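Local coordinates for protein aromatic-L-amino-acid decarboxylase (Catharanthus roseus, PDB 6EEW) that catalyses the pyridoxal 5'-phosphate-dependent decarboxylation of L-tryptophan to tryptamine and of 5-hydroxy-L-tryptophan to serotonin, working as a homodimer, at residues Glu46-Leu51 against Asp84-Met89; Thr90-Pro95 against Phe101-Ser106; Val455-Thr460 against Leu468-Gly473. All blocks are in the same frame, centred on the assembly; numbering follows the deposited sequence.

Interaction 1 of 3, residues Glu46-Leu51 against Asp84-Met89; sequences ETYPVL and DIIPGM
The phenol ring of Y48 meets the CG2 methyl of I86 obliquely through one corner: CE2 comes within 4.1 Å of I86 CG2, and this is the one side-chain touch across the contact. It packs the loop that follows helix 24-44 against the 3-10 turn, residues 86-88, that continues helix 74-85, in the N-terminal part of this group II decarboxylase. Each residue suits its task. Tyrosine offers a broad carbon surface at a place that is only partly buried, where its hydroxyl is tolerable, whereas the branched isoleucine sets a methyl close to the main chain. I86 CG2 stands opposite the backbone N, with CG1 beside that N (chi1 -71°), and this turn of the side chain brings the shorter branch to the tyrosine ring. Further along, the two backbones draw together, V50 O lying 4.0 Å from M89 O. Both V50 and L51 turn their CB away from 84-89 and lean on Y456. Residues 84-89 also meet the second subunit, I85 packing on F373 and M89 on S129 of that chain. The turn itself is tight. G88 fits because a CB there would crowd against I85 O, the very atom that accepts the bond from G88 N at 2.7 Å; one step on, M89 N donates to I86 O at 2.8 Å.

Interaction 2 of 3, residues Thr90-Pro95 against Phe101-Ser106; sequences TNWMSP and FPATVS. With TRP (tryptophan), chain E.
W92 and F101 meet through the rim of the indole: CZ3 approaches F101 O to 3.2 Å, with the oxygen in the ring plane, an edge-on approach in which an aromatic C-H can face the carbonyl. A second carbon-to-carbonyl approach is made by M93, whose CE lies 3.3 Å from A103 O. The apolar contacts lie beside these. M93 and V105 reach toward each other tip to tip, SD standing 3.9 Å from V105 CG1, and the bends at chi2 and chi3 (-54° and 98°) curl the flexible thioether in to the valine and the A103 carbonyl together. W92 CE3 rests 4.3 Å from A103 CB; alanine suits this spot, being small beside a wide indole. As for polar ties, W92 NE1 is hydrogen-bonded to S128 O of the second subunit, which fixes how the indole is turned, and N91 to S94 form a type I turn that starts the chain round. Against the bound tryptophan, W92 CH2 lies 4.0 Å and F101 O 3.6 Å from its CE3, while the F101 ring stacks with Y290. W92, F101 and P102 thus line part of the L-tryptophan pocket, which lies at the dimer interface.

Interaction 3 of 3, residues Val455-Thr460 against Leu468-Gly473; sequences VYMTHT and LRLAVG
T458 O accepts the backbone N-H of R469 at 3.1 Å; the N-H...O angle is 149°, and the donor lies in the carbonyl plane. Next to this bond H459 and L468 form an antiparallel non-hydrogen-bonded pair, their CA atoms 4.4 Å apart, so the two segments belong to the hairpin of strands 459-462 and 465-471. On one side of it T458 and R469 run alongside each other, pointing the same way. The arginine chain bends at chi3 (73°), and its side chain crosses that of T460 at about a right angle, R469 CD lying 3.8 Å from T460 CG2, before the guanidinium reaches main-chain oxygens: NH2 donates to F100 O and T262 O, NE to S263 O. A buried arginine suits such a cluster of carbonyls, and T458 OG1 adds a hydrogen bond with F100 N. M457 works the other side. Its CE lies 3.2 Å from R469 O and 4.0 Å from L468 CB, while SD lies 3.9 Å from L470 CD1; a long, unbranched thioether can follow the strand and touch three successive residues. An alanine in place of M457 would keep little beyond the CB and would probably open a gap beside L470 CD1 and L468 CB, leaving the R469 carbonyl without its methyl cover. Strand 459-462 is an outermost strand of a four-stranded antiparallel sheet, and 465-471 lies between it and strand 424-429, which bonds to L468 and L470 through F427 and V425; M457 also packs on F427 and on L446 of helix 438-451, and L470 leans on F404 of helix 375-409.

Overall arrangement
The three contacts follow one another along the chain without overlapping, and all lie on one side of its centre. Interaction 2 is the middle piece, its centre about 13 Å from that of interaction 1 and about 12 Å from that of interaction 3. Toward 46-51 the link includes a polar tie, V50 O standing 2.9 Å from N91 N, probably a hydrogen bond; toward 468-473 it is packing, with F101 CE1 3.9 Å from R469 NH2. Interactions 1 and 3 touch directly where V50 CG1 lies 3.4 Å from Y456 CB. Distance from bound tryptophan grades them: W92 and F101 touch it, the R469 side chain is about 6 Å away and that of M89 about 13 Å.

Interaction 1 of 3, residues Glu46-Leu51 against Asp84-Met89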
# COMPACT_ATOMS: atom_id res chain seq x y z
N GLU A 46 21.42 5.90 18.43
CA GLU A 46 22.84 5.64 18.18
C GLU A 46 23.44 4.77 19.26
O GLU A 46 24.46 4.11 19.04
CB GLU A 46 23.61 6.96 18.08
CG GLU A 46 25.10 6.78 17.84
CD GLU A 46 25.82 8.10 17.58
OE1 GLU A 46 25.15 9.14 17.43
OE2 GLU A 46 27.07 8.09 17.54
N THR A 47 22.80 4.73 20.43
CA THR A 47 23.27 3.94 21.56
C THR A 47 22.95 2.46 21.41
O THR A 47 23.67 1.62 21.94
CB THR A 47 22.64 4.49 22.84
OG1 THR A 47 23.36 5.66 23.27
CG2 THR A 47 22.62 3.43 23.94
N TYR A 48 21.87 2.13 20.71
CA TYR A 48 21.48 0.74 20.61
C TYR A 48 22.36 0.02 19.58
O TYR A 48 22.89 0.65 18.66
CB TYR A 48 20.02 0.61 20.20
CG TYR A 48 19.05 1.46 21.00
CD1 TYR A 48 19.31 1.83 22.31
CD2 TYR A 48 17.84 1.87 20.44
CE1 TYR A 48 18.42 2.61 23.02
CE2 TYR A 48 16.95 2.64 21.14
CZ TYR A 48 17.24 3.01 22.44
OH TYR A 48 16.35 3.78 23.14
N PRO A 49 22.53 -1.29 19.71
CA PRO A 49 23.16 -2.03 18.61
C PRO A 49 22.33 -1.88 17.35
O PRO A 49 21.09 -1.97 17.39
CB PRO A 49 23.17 -3.48 19.12
CG PRO A 49 22.11 -3.52 20.19
CD PRO A 49 22.09 -2.16 20.81
N VAL A 50 23.00 -1.61 16.23
CA VAL A 50 22.27 -1.35 14.99
C VAL A 50 21.48 -2.59 14.58
O VAL A 50 20.25 -2.55 14.42
CB VAL A 50 23.22 -0.89 13.88
CG1 VAL A 50 22.43 -0.53 12.63
CG2 VAL A 50 24.07 0.27 14.34
N LEU A 51 22.19 -3.70 14.41
CA LEU A 51 21.60 -4.98 14.03
C LEU A 51 21.35 -5.79 15.30
O LEU A 51 22.19 -5.79 16.21
CB LEU A 51 22.54 -5.73 13.09
CG LEU A 51 22.04 -6.92 12.28
CD1 LEU A 51 20.97 -6.50 11.28
CD2 LEU A 51 23.20 -7.61 11.58
N ASP A 84 10.89 -5.83 24.71
CA ASP A 84 10.70 -6.98 23.83
C ASP A 84 10.66 -6.63 22.35
O ASP A 84 10.96 -7.50 21.53
CB ASP A 84 9.40 -7.72 24.17
CG ASP A 84 9.33 -8.17 25.61
OD1 ASP A 84 10.33 -8.73 26.12
OD2 ASP A 84 8.25 -7.99 26.24
N ILE A 85 10.27 -5.41 21.98
CA ILE A 85 10.16 -5.04 20.57
C ILE A 85 11.42 -4.32 20.10
O ILE A 85 12.14 -4.81 19.22
CB ILE A 85 8.93 -4.17 20.30
CG1 ILE A 85 7.64 -4.89 20.71
CG2 ILE A 85 8.88 -3.80 18.82
CD1 ILE A 85 7.40 -6.18 19.97
N ILE A 86 11.71 -3.16 20.68
CA ILE A 86 12.83 -2.36 20.20
C ILE A 86 14.13 -3.16 20.20
O ILE A 86 14.83 -3.16 19.18
CB ILE A 86 12.93 -1.05 20.98
CG1 ILE A 86 11.77 -0.13 20.61
CG2 ILE A 86 14.26 -0.36 20.72
CD1 ILE A 86 11.67 1.12 21.45
N PRO A 87 14.48 -3.90 21.26
CA PRO A 87 15.69 -4.72 21.19
C PRO A 87 15.65 -5.75 20.08
O PRO A 87 16.71 -6.21 19.64
CB PRO A 87 15.74 -5.40 22.57
CG PRO A 87 14.90 -4.52 23.45
CD PRO A 87 13.81 -4.00 22.56
N GLY A 88 14.47 -6.10 19.58
CA GLY A 88 14.35 -7.01 18.46
C GLY A 88 14.33 -6.34 17.11
O GLY A 88 14.19 -7.01 16.09
N MET A 89 14.49 -5.02 17.07
CA MET A 89 14.45 -4.26 15.83
C MET A 89 15.84 -4.13 15.23
O MET A 89 16.83 -3.99 15.95
CB MET A 89 13.89 -2.86 16.10
CG MET A 89 12.48 -2.84 16.61
SD MET A 89 11.30 -3.13 15.29
CE MET A 89 11.53 -1.65 14.30

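Interaction 2 of 3, residues Thr90-Pro95 against Phe101-Ser106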
# COMPACT_ATOMS: atom_id res chain seq x y z
N THR A 90 15.89 -4.13 13.89
CA THR A 90 17.04 -3.59 13.18
C THR A 90 16.82 -2.10 13.05
O THR A 90 15.81 -1.67 12.48
CB THR A 90 17.22 -4.23 11.80
OG1 THR A 90 17.62 -5.59 11.94
CG2 THR A 90 18.28 -3.50 10.99
N ASN A 91 17.74 -1.31 13.60
CA ASN A 91 17.51 0.13 13.75
C ASN A 91 17.87 0.86 12.45
O ASN A 91 18.96 1.39 12.27
CB ASN A 91 18.28 0.65 14.95
CG ASN A 91 17.62 0.26 16.26
OD1 ASN A 91 16.56 0.78 16.60
ND2 ASN A 91 18.25 -0.66 17.01
N TRP A 92 16.90 0.87 11.53
CA TRP A 92 17.04 1.59 10.28
C TRP A 92 17.30 3.08 10.49
O TRP A 92 17.84 3.74 9.60
CB TRP A 92 15.80 1.40 9.41
CG TRP A 92 15.72 0.07 8.69
CD1 TRP A 92 15.42 -1.14 9.23
CD2 TRP A 92 15.95 -0.16 7.29
NE1 TRP A 92 15.45 -2.12 8.26
CE2 TRP A 92 15.77 -1.54 7.06
CE3 TRP A 92 16.28 0.66 6.21
CZ2 TRP A 92 15.92 -2.11 5.80
CZ3 TRP A 92 16.42 0.09 4.96
CH2 TRP A 92 16.25 -1.28 4.77
N MET A 93 16.89 3.62 11.64
CA MET A 93 17.05 5.05 11.92
C MET A 93 18.37 5.39 12.59
O MET A 93 18.59 6.56 12.92
CB MET A 93 15.90 5.54 12.81
CG MET A 93 14.56 5.59 12.12
SD MET A 93 14.63 6.56 10.61
CE MET A 93 14.82 5.24 9.40
N SER A 94 19.22 4.41 12.87
CA SER A 94 20.48 4.69 13.52
C SER A 94 21.40 5.44 12.57
O SER A 94 21.42 5.15 11.37
CB SER A 94 21.16 3.41 13.99
OG SER A 94 22.43 3.69 14.55
N PRO A 95 22.18 6.42 13.06
CA PRO A 95 23.21 7.02 12.21
C PRO A 95 24.26 6.03 11.75
O PRO A 95 25.06 6.37 10.86
CB PRO A 95 23.81 8.11 13.11
CG PRO A 95 23.58 7.63 14.48
CD PRO A 95 22.23 6.94 14.44
N PHE A 101 19.54 0.36 1.15
CA PHE A 101 19.42 1.78 0.90
C PHE A 101 18.77 2.40 2.12
O PHE A 101 17.79 1.85 2.63
CB PHE A 101 18.56 2.10 -0.33
CG PHE A 101 19.26 1.90 -1.64
CD1 PHE A 101 20.58 2.25 -1.80
CD2 PHE A 101 18.56 1.39 -2.73
CE1 PHE A 101 21.22 2.07 -3.01
CE2 PHE A 101 19.19 1.21 -3.94
CZ PHE A 101 20.53 1.56 -4.08
N PRO A 102 19.25 3.53 2.58
CA PRO A 102 18.62 4.18 3.74
C PRO A 102 17.18 4.59 3.43
O PRO A 102 16.82 4.87 2.28
CB PRO A 102 19.50 5.41 3.99
CG PRO A 102 20.20 5.65 2.68
CD PRO A 102 20.40 4.30 2.06
N ALA A 103 16.37 4.61 4.47
CA ALA A 103 15.01 5.12 4.37
C ALA A 103 15.00 6.45 5.11
O ALA A 103 14.86 6.49 6.33
CB ALA A 103 14.00 4.13 4.94
N THR A 104 15.15 7.54 4.36
CA THR A 104 15.38 8.84 4.96
C THR A 104 14.07 9.47 5.40
O THR A 104 13.01 9.21 4.83
CB THR A 104 16.12 9.75 3.97
OG1 THR A 104 15.30 9.99 2.82
CG2 THR A 104 17.38 9.06 3.53
N VAL A 105 14.15 10.31 6.43
CA VAL A 105 12.96 10.85 7.10
C VAL A 105 13.18 12.33 7.40
O VAL A 105 14.27 12.87 7.21
CB VAL A 105 12.64 10.08 8.39
CG1 VAL A 105 12.45 8.58 8.10
CG2 VAL A 105 13.73 10.30 9.44
N SER A 106 12.11 12.98 7.87
CA SER A 106 12.13 14.38 8.24
C SER A 106 10.90 14.68 9.09
O SER A 106 9.83 14.12 8.87
CB SER A 106 12.14 15.31 7.02
OG SER A 106 10.88 15.27 6.37
N TRP E . 17.25 -2.11 -2.27
CA TRP E . 17.61 -2.91 -1.10
C TRP E . 17.37 -4.40 -1.34
O TRP E . 16.42 -4.98 -0.81
CB TRP E . 16.84 -2.42 0.12
CG TRP E . 15.37 -2.13 -0.10
CD1 TRP E . 14.49 -2.86 -0.84
CD2 TRP E . 14.62 -1.02 0.43
NE1 TRP E . 13.24 -2.27 -0.81
CE2 TRP E . 13.30 -1.15 -0.03
CE3 TRP E . 14.95 0.06 1.26
CZ2 TRP E . 12.30 -0.23 0.30
CZ3 TRP E . 13.96 0.97 1.58
CH2 TRP E . 12.65 0.82 1.10
OXT TRP E . 18.13 -5.06 -2.06

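Interaction 3 of 3, residues Val455-Thr460 against Leu468-Gly473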
# COMPACT_ATOMS: atom_id res chain seq x y z
N VAL A 455 27.61 -0.77 13.82
CA VAL A 455 27.45 -0.50 12.40
C VAL A 455 26.70 -1.66 11.78
O VAL A 455 26.77 -2.79 12.26
CB VAL A 455 28.82 -0.27 11.71
CG1 VAL A 455 29.72 -1.48 11.87
CG2 VAL A 455 28.63 0.02 10.24
N TYR A 456 25.95 -1.37 10.72
CA TYR A 456 25.31 -2.40 9.91
C TYR A 456 25.59 -2.10 8.45
O TYR A 456 25.19 -1.05 7.94
CB TYR A 456 23.80 -2.46 10.16
CG TYR A 456 23.10 -3.58 9.43
CD1 TYR A 456 23.76 -4.76 9.10
CD2 TYR A 456 21.77 -3.46 9.05
CE1 TYR A 456 23.12 -5.80 8.43
CE2 TYR A 456 21.11 -4.49 8.37
CZ TYR A 456 21.79 -5.65 8.06
OH TYR A 456 21.15 -6.68 7.39
N MET A 457 26.22 -3.05 7.77
CA MET A 457 26.45 -2.99 6.33
C MET A 457 26.07 -4.33 5.74
O MET A 457 26.27 -5.37 6.38
CB MET A 457 27.91 -2.67 5.97
CG MET A 457 28.43 -1.36 6.52
SD MET A 457 30.23 -1.24 6.49
CE MET A 457 30.62 -1.79 4.83
N THR A 458 25.49 -4.29 4.55
CA THR A 458 25.29 -5.50 3.76
C THR A 458 26.36 -5.62 2.68
O THR A 458 27.17 -4.71 2.45
CB THR A 458 23.89 -5.55 3.14
OG1 THR A 458 23.63 -4.34 2.44
CG2 THR A 458 22.84 -5.77 4.22
N HIS A 459 26.35 -6.77 2.03
CA HIS A 459 27.29 -7.15 0.99
C HIS A 459 26.53 -7.27 -0.31
O HIS A 459 25.31 -7.09 -0.37
CB HIS A 459 27.97 -8.47 1.35
CG HIS A 459 27.10 -9.67 1.15
ND1 HIS A 459 27.10 -10.41 -0.01
CD2 HIS A 459 26.16 -10.24 1.95
CE1 HIS A 459 26.23 -11.39 0.09
NE2 HIS A 459 25.64 -11.31 1.27
N THR A 460 27.27 -7.54 -1.38
CA THR A 460 26.64 -7.97 -2.62
C THR A 460 27.63 -8.80 -3.41
O THR A 460 28.84 -8.77 -3.16
CB THR A 460 26.13 -6.79 -3.45
OG1 THR A 460 25.36 -7.29 -4.56
CG2 THR A 460 27.30 -5.95 -3.95
N LEU A 468 31.68 -5.41 -0.19
CA LEU A 468 30.95 -4.70 0.85
C LEU A 468 30.35 -3.43 0.27
O LEU A 468 30.87 -2.87 -0.70
CB LEU A 468 31.89 -4.35 2.01
CG LEU A 468 32.43 -5.47 2.91
CD1 LEU A 468 33.24 -6.51 2.15
CD2 LEU A 468 33.26 -4.85 4.02
N ARG A 469 29.25 -2.98 0.87
CA ARG A 469 28.58 -1.75 0.46
C ARG A 469 28.49 -0.80 1.64
O ARG A 469 28.22 -1.22 2.77
CB ARG A 469 27.18 -2.00 -0.10
CG ARG A 469 27.09 -2.89 -1.35
CD ARG A 469 25.69 -3.53 -1.49
NE ARG A 469 24.64 -2.60 -1.89
CZ ARG A 469 23.91 -1.87 -1.03
NH1 ARG A 469 24.12 -1.96 0.27
NH2 ARG A 469 22.97 -1.05 -1.48
N LEU A 470 28.68 0.49 1.36
CA LEU A 470 28.41 1.55 2.32
C LEU A 470 27.34 2.45 1.70
O LEU A 470 27.62 3.21 0.77
CB LEU A 470 29.67 2.33 2.66
CG LEU A 470 29.47 3.21 3.90
CD1 LEU A 470 29.51 2.34 5.18
CD2 LEU A 470 30.49 4.36 3.93
N ALA A 471 26.12 2.34 2.21
CA ALA A 471 24.98 3.09 1.70
C ALA A 471 24.77 4.27 2.64
O ALA A 471 24.09 4.17 3.67
CB ALA A 471 23.75 2.20 1.59
N VAL A 472 25.39 5.39 2.31
CA VAL A 472 25.31 6.58 3.14
C VAL A 472 24.00 7.29 2.88
O VAL A 472 23.50 7.31 1.75
CB VAL A 472 26.52 7.50 2.88
CG1 VAL A 472 26.43 8.73 3.75
CG2 VAL A 472 27.81 6.74 3.16
N GLY A 473 23.42 7.87 3.93
CA GLY A 473 22.21 8.64 3.73
C GLY A 473 21.23 8.64 4.88
O GLY A 473 20.41 9.55 4.97